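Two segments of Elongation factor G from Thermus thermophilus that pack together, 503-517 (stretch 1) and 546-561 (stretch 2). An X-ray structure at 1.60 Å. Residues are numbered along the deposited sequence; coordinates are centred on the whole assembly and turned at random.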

# COMPACT_ATOMS: atom_id res chain seq x y z
N VAL A 503 50.18 29.67 4.27
CA VAL A 503 50.47 29.70 2.83
C VAL A 503 49.21 29.77 1.99
O VAL A 503 49.26 30.19 0.83
N ILE A 504 48.09 29.31 2.54
CA ILE A 504 46.77 29.49 1.89
C ILE A 504 45.91 30.02 3.03
O ILE A 504 45.84 29.42 4.11
N PRO A 505 45.24 31.16 2.81
CA PRO A 505 44.40 31.71 3.88
C PRO A 505 43.22 30.80 4.17
O PRO A 505 42.71 30.12 3.27
N SER A 506 42.78 30.80 5.42
CA SER A 506 41.67 29.96 5.84
C SER A 506 40.38 30.27 5.08
O SER A 506 39.51 29.41 4.97
N LYS A 507 40.27 31.48 4.55
CA LYS A 507 39.06 31.84 3.81
C LYS A 507 38.87 31.03 2.54
O LYS A 507 37.79 31.06 1.95
N TYR A 508 39.89 30.31 2.10
CA TYR A 508 39.74 29.50 0.90
C TYR A 508 39.47 28.03 1.21
O TYR A 508 39.31 27.22 0.30
N GLN A 509 39.39 27.68 2.49
CA GLN A 509 39.15 26.29 2.86
C GLN A 509 37.83 25.77 2.30
O GLN A 509 37.77 24.66 1.77
N GLU A 510 36.77 26.56 2.41
CA GLU A 510 35.47 26.13 1.90
C GLU A 510 35.51 25.88 0.38
O GLU A 510 34.97 24.89 -0.11
N ALA A 511 36.15 26.78 -0.37
CA ALA A 511 36.24 26.62 -1.82
C ALA A 511 37.04 25.40 -2.21
O ALA A 511 36.73 24.72 -3.19
N ILE A 512 38.10 25.12 -1.45
CA ILE A 512 38.94 23.98 -1.75
C ILE A 512 38.14 22.71 -1.50
O ILE A 512 38.12 21.82 -2.35
N GLU A 513 37.47 22.61 -0.36
CA GLU A 513 36.67 21.42 -0.10
C GLU A 513 35.59 21.26 -1.17
O GLU A 513 35.32 20.15 -1.62
N GLU A 514 34.99 22.37 -1.58
CA GLU A 514 33.95 22.32 -2.63
C GLU A 514 34.49 21.69 -3.91
O GLU A 514 33.84 20.85 -4.52
N GLY A 515 35.69 22.12 -4.32
CA GLY A 515 36.30 21.60 -5.52
C GLY A 515 36.60 20.11 -5.45
O GLY A 515 36.50 19.39 -6.44
N ILE A 516 37.01 19.65 -4.28
CA ILE A 516 37.28 18.23 -4.10
C ILE A 516 35.97 17.46 -4.17
O ILE A 516 35.88 16.44 -4.85
N LYS A 517 34.95 17.96 -3.48
CA LYS A 517 33.66 17.27 -3.51
C LYS A 517 33.10 17.23 -4.93
O LYS A 517 32.54 16.21 -5.35
N ASP A 546 45.47 37.84 -7.80
CA ASP A 546 44.78 36.87 -8.65
C ASP A 546 44.05 35.69 -8.04
O ASP A 546 43.33 34.99 -8.75
N SER A 547 44.23 35.43 -6.74
CA SER A 547 43.56 34.29 -6.13
C SER A 547 42.07 34.52 -5.87
O SER A 547 41.64 35.62 -5.53
N SER A 548 41.28 33.45 -6.01
CA SER A 548 39.84 33.54 -5.81
C SER A 548 39.28 32.17 -5.44
O SER A 548 40.00 31.18 -5.44
N ASP A 549 37.98 32.11 -5.14
CA ASP A 549 37.36 30.84 -4.81
C ASP A 549 37.33 29.95 -6.05
O ASP A 549 37.60 28.75 -5.96
N LEU A 550 37.03 30.54 -7.20
CA LEU A 550 36.99 29.76 -8.44
C LEU A 550 38.35 29.15 -8.75
O LEU A 550 38.43 27.97 -9.11
N ALA A 551 39.41 29.95 -8.64
CA ALA A 551 40.76 29.46 -8.92
C ALA A 551 41.09 28.31 -7.97
O ALA A 551 41.71 27.32 -8.39
N PHE A 552 40.68 28.44 -6.72
CA PHE A 552 40.96 27.37 -5.76
C PHE A 552 40.05 26.16 -5.94
O PHE A 552 40.48 25.04 -5.70
N GLN A 553 38.81 26.36 -6.40
CA GLN A 553 37.91 25.22 -6.63
C GLN A 553 38.49 24.41 -7.77
O GLN A 553 38.52 23.19 -7.72
N ILE A 554 38.94 25.10 -8.82
CA ILE A 554 39.53 24.42 -9.96
C ILE A 554 40.83 23.72 -9.59
O ILE A 554 41.05 22.56 -9.95
N ALA A 555 41.72 24.43 -8.89
CA ALA A 555 42.99 23.83 -8.50
C ALA A 555 42.73 22.58 -7.66
O ALA A 555 43.40 21.56 -7.83
N ALA A 556 41.75 22.66 -6.76
CA ALA A 556 41.41 21.53 -5.90
C ALA A 556 40.86 20.36 -6.73
O ALA A 556 41.23 19.20 -6.51
N SER A 557 40.01 20.67 -7.71
CA SER A 557 39.44 19.64 -8.58
C SER A 557 40.54 18.97 -9.40
O SER A 557 40.59 17.74 -9.51
N LEU A 558 41.44 19.78 -9.96
CA LEU A 558 42.56 19.26 -10.74
C LEU A 558 43.41 18.36 -9.87
O LEU A 558 43.87 17.30 -10.31
N ALA A 559 43.63 18.78 -8.63
CA ALA A 559 44.42 17.99 -7.70
C ALA A 559 43.72 16.66 -7.44
O ALA A 559 44.36 15.61 -7.46
N PHE A 560 42.41 16.70 -7.21
CA PHE A 560 41.70 15.45 -6.96
C PHE A 560 41.81 14.47 -8.14
O PHE A 560 42.13 13.29 -7.95
N LYS A 561 41.57 14.95 -9.35
CA LYS A 561 41.65 14.09 -10.52
C LYS A 561 43.03 13.45 -10.69
O LYS A 561 43.15 12.25 -10.93

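Two helices, 509-517 and 549-561, pack at a crossing angle of -41°, with their axes 7.1 Å apart at the closest point. The two stretches bury 685 Å² between them. The contact is mainly apolar, and no clear direct hydrogen bond crosses it.

V503 stays out of reach. I504 is the first residue of stretch 1 to contribute. Its CB points toward stretch 2, and its rotamer is m, t. This places I504 CD1 3.9 Å from F552 CE2, against the ring of the largest contributor from stretch 2.

K507 takes part through its backbone. A water accepts from A511 N at 2.8 Å and donates to K507 O at 2.7 Å. The same water donates to D549 OD1 at 3.2 Å. It therefore links the start of the first helix to the side chain of D549. D549 is in the m rotamer; its CB points sideways, but the carboxylate end comes nearer.

Y508 is buried and points toward stretch 2, with chi1 m and chi2 at -50°. Its ring covers the start of the second helix. F552 CE1 lies over one face of the Y508 ring, 3.4 Å from Y508 CD2. The two rings are oblique, with centroids 4.6 Å apart and planes at 31°. D549 OD1 sits at the edge of the Y508 ring, 3.3 Å from Y508 CD1. The ring also reaches the backbone ahead of the helix, with Y508 CE1 3.5 Å from S548 C. At the tip, Y508 OH is 3.1 Å from S547 O. S548 turns its CB away from stretch 1. Its p rotamer lets S548 OG accept from A551 N at 3.1 Å, capping the second helix.

A511 points toward stretch 2. A511 CB is 3.7 Å from D549 OD1 and 3.9 Å from Q553 CG. Q553 is m, t, and its CB points sideways.

I512 starts sideways, but its m, t rotamer brings the end nearer. I512 CD1 lies 3.7 Å from F552 CD2. I512 CG2 is 4.0 Å from A556 CB. F552, with chi1 of -90° and chi2 of 105°, thus meets I504, Y508 and I512 with its ring. The CB atoms of F552, A556 and F560 point toward stretch 1.

E513 points away. E514 points toward stretch 2 in an m, t rotamer, and E514 OE1 is 3.6 Å from Q553 OE1.

G515 marks the close backbone approach: its CA is 4.1 Å from the CA of Q553. G515 CA also makes a CA-H...O contact with Q553 O at 3.5 Å. The lack of a side chain matters here. An ideal CB on G515 would lie 2.3 Å from Q553 O, a clash, and 3.0 Å from A556 CB.

I516 points sideways, with chi1 m and chi2 off-well at 145°. I516 CG1 is 4.2 Å from A556 CB, and I516 CG2 is 3.9 Å from F560 CD2. F560 is t at chi1, and I516 O lies over one face of its ring.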

# COMPACT_ATOMS: atom_id res chain seq x y z
CB VAL A 503 51.38 28.52 2.39
CG1 VAL A 503 52.77 28.68 3.06
CG2 VAL A 503 50.77 27.17 2.77
CB ILE A 504 46.08 28.19 1.36
CG1 ILE A 504 46.86 27.56 0.20
CG2 ILE A 504 44.65 28.56 0.85
CD1 ILE A 504 46.33 26.18 -0.24
CB PRO A 505 43.95 33.06 3.31
CG PRO A 505 45.01 33.40 2.32
CD PRO A 505 45.31 32.08 1.67
CB SER A 506 41.42 30.13 7.35
OG SER A 506 41.08 31.47 7.66
CB LYS A 507 39.09 33.33 3.45
CG LYS A 507 40.11 33.68 2.40
CD LYS A 507 40.08 35.16 2.07
CE LYS A 507 41.11 35.48 1.01
NZ LYS A 507 41.18 36.95 0.71
CB TYR A 508 40.97 29.60 -0.01
CG TYR A 508 41.11 30.93 -0.70
CD1 TYR A 508 40.04 31.48 -1.40
CD2 TYR A 508 42.31 31.63 -0.66
CE1 TYR A 508 40.16 32.71 -2.05
CE2 TYR A 508 42.44 32.86 -1.31
CZ TYR A 508 41.37 33.39 -2.00
OH TYR A 508 41.50 34.60 -2.65
CB GLN A 509 39.17 26.10 4.38
CG GLN A 509 39.09 24.63 4.79
CD GLN A 509 39.05 24.41 6.30
OE1 GLN A 509 39.66 25.16 7.07
NE2 GLN A 509 38.36 23.36 6.73
CB GLU A 510 34.41 27.19 2.23
CG GLU A 510 33.00 26.81 1.82
CD GLU A 510 32.05 28.00 1.84
OE1 GLU A 510 30.82 27.78 1.74
OE2 GLU A 510 32.52 29.15 1.93
CB ALA A 511 36.86 27.86 -2.46
CB ILE A 512 40.24 24.04 -0.90
CG1 ILE A 512 41.11 25.20 -1.44
CG2 ILE A 512 41.02 22.72 -0.97
CD1 ILE A 512 42.29 25.59 -0.56
CB GLU A 513 36.02 21.45 1.29
CG GLU A 513 35.27 20.15 1.57
CD GLU A 513 34.91 19.94 3.04
OE1 GLU A 513 34.96 20.90 3.83
OE2 GLU A 513 34.57 18.79 3.39
CB GLU A 514 33.46 23.73 -2.97
CG GLU A 514 32.46 24.34 -2.01
CD GLU A 514 32.05 25.74 -2.45
OE1 GLU A 514 31.77 25.93 -3.66
OE2 GLU A 514 32.01 26.65 -1.59
CB ILE A 516 37.98 17.95 -2.74
CG1 ILE A 516 39.46 18.35 -2.84
CG2 ILE A 516 37.86 16.47 -2.37
CD1 ILE A 516 40.03 18.92 -1.55
CB LYS A 517 32.68 17.94 -2.55
CG LYS A 517 32.95 17.66 -1.07
CD LYS A 517 31.93 18.39 -0.20
CE LYS A 517 32.05 18.00 1.26
NZ LYS A 517 31.04 18.72 2.10
CB ASP A 546 45.77 36.32 -9.68
CG ASP A 546 46.40 37.41 -10.51
OD1 ASP A 546 46.07 38.59 -10.29
OD2 ASP A 546 47.22 37.08 -11.40
CB SER A 547 44.28 33.88 -4.84
OG SER A 547 45.39 33.07 -5.18
CB SER A 548 39.15 33.99 -7.10
OG SER A 548 39.27 32.99 -8.10
CB ASP A 549 35.93 31.05 -4.29
CG ASP A 549 35.90 31.74 -2.94
OD1 ASP A 549 36.83 31.52 -2.13
OD2 ASP A 549 34.94 32.49 -2.68
CB LEU A 550 36.53 30.64 -9.62
CG LEU A 550 36.67 30.01 -11.01
CD1 LEU A 550 35.72 28.83 -11.15
CD2 LEU A 550 36.39 31.06 -12.09
CB ALA A 551 41.76 30.59 -8.74
CB PHE A 552 40.93 27.90 -4.32
CG PHE A 552 42.27 28.39 -3.83
CD1 PHE A 552 42.53 29.76 -3.71
CD2 PHE A 552 43.31 27.49 -3.60
CE1 PHE A 552 43.81 30.21 -3.37
CE2 PHE A 552 44.59 27.93 -3.27
CZ PHE A 552 44.84 29.30 -3.15
CB GLN A 553 36.50 25.69 -7.03
CG GLN A 553 35.77 26.52 -5.99
CD GLN A 553 34.34 26.85 -6.41
OE1 GLN A 553 33.78 27.87 -5.99
NE2 GLN A 553 33.73 25.99 -7.23
CB ILE A 554 39.81 25.40 -11.14
CG1 ILE A 554 38.51 26.06 -11.59
CG2 ILE A 554 40.46 24.64 -12.28
CD1 ILE A 554 38.71 27.11 -12.67
CB ALA A 555 43.81 24.85 -7.71
CB ALA A 556 40.40 21.97 -4.83
CB SER A 557 38.39 20.25 -9.51
OG SER A 557 37.92 19.29 -10.44
CB LEU A 558 43.41 20.41 -11.28
CG LEU A 558 42.80 21.26 -12.41
CD1 LEU A 558 43.77 22.37 -12.80
CD2 LEU A 558 42.50 20.37 -13.61
CB ALA A 559 44.64 18.76 -6.38
CB PHE A 560 40.22 15.73 -6.65
CG PHE A 560 39.46 14.49 -6.28
CD1 PHE A 560 38.87 13.70 -7.27
CD2 PHE A 560 39.40 14.06 -4.96
CE1 PHE A 560 38.23 12.49 -6.95
CE2 PHE A 560 38.76 12.85 -4.62
CZ PHE A 560 38.18 12.07 -5.62
CB LYS A 561 41.31 14.88 -11.79
CG LYS A 561 39.94 15.55 -11.76
CD LYS A 561 38.80 14.54 -11.74
CE LYS A 561 37.45 15.24 -11.90
NZ LYS A 561 36.31 14.29 -11.91
O HOH W 1 36.30 29.50 0.33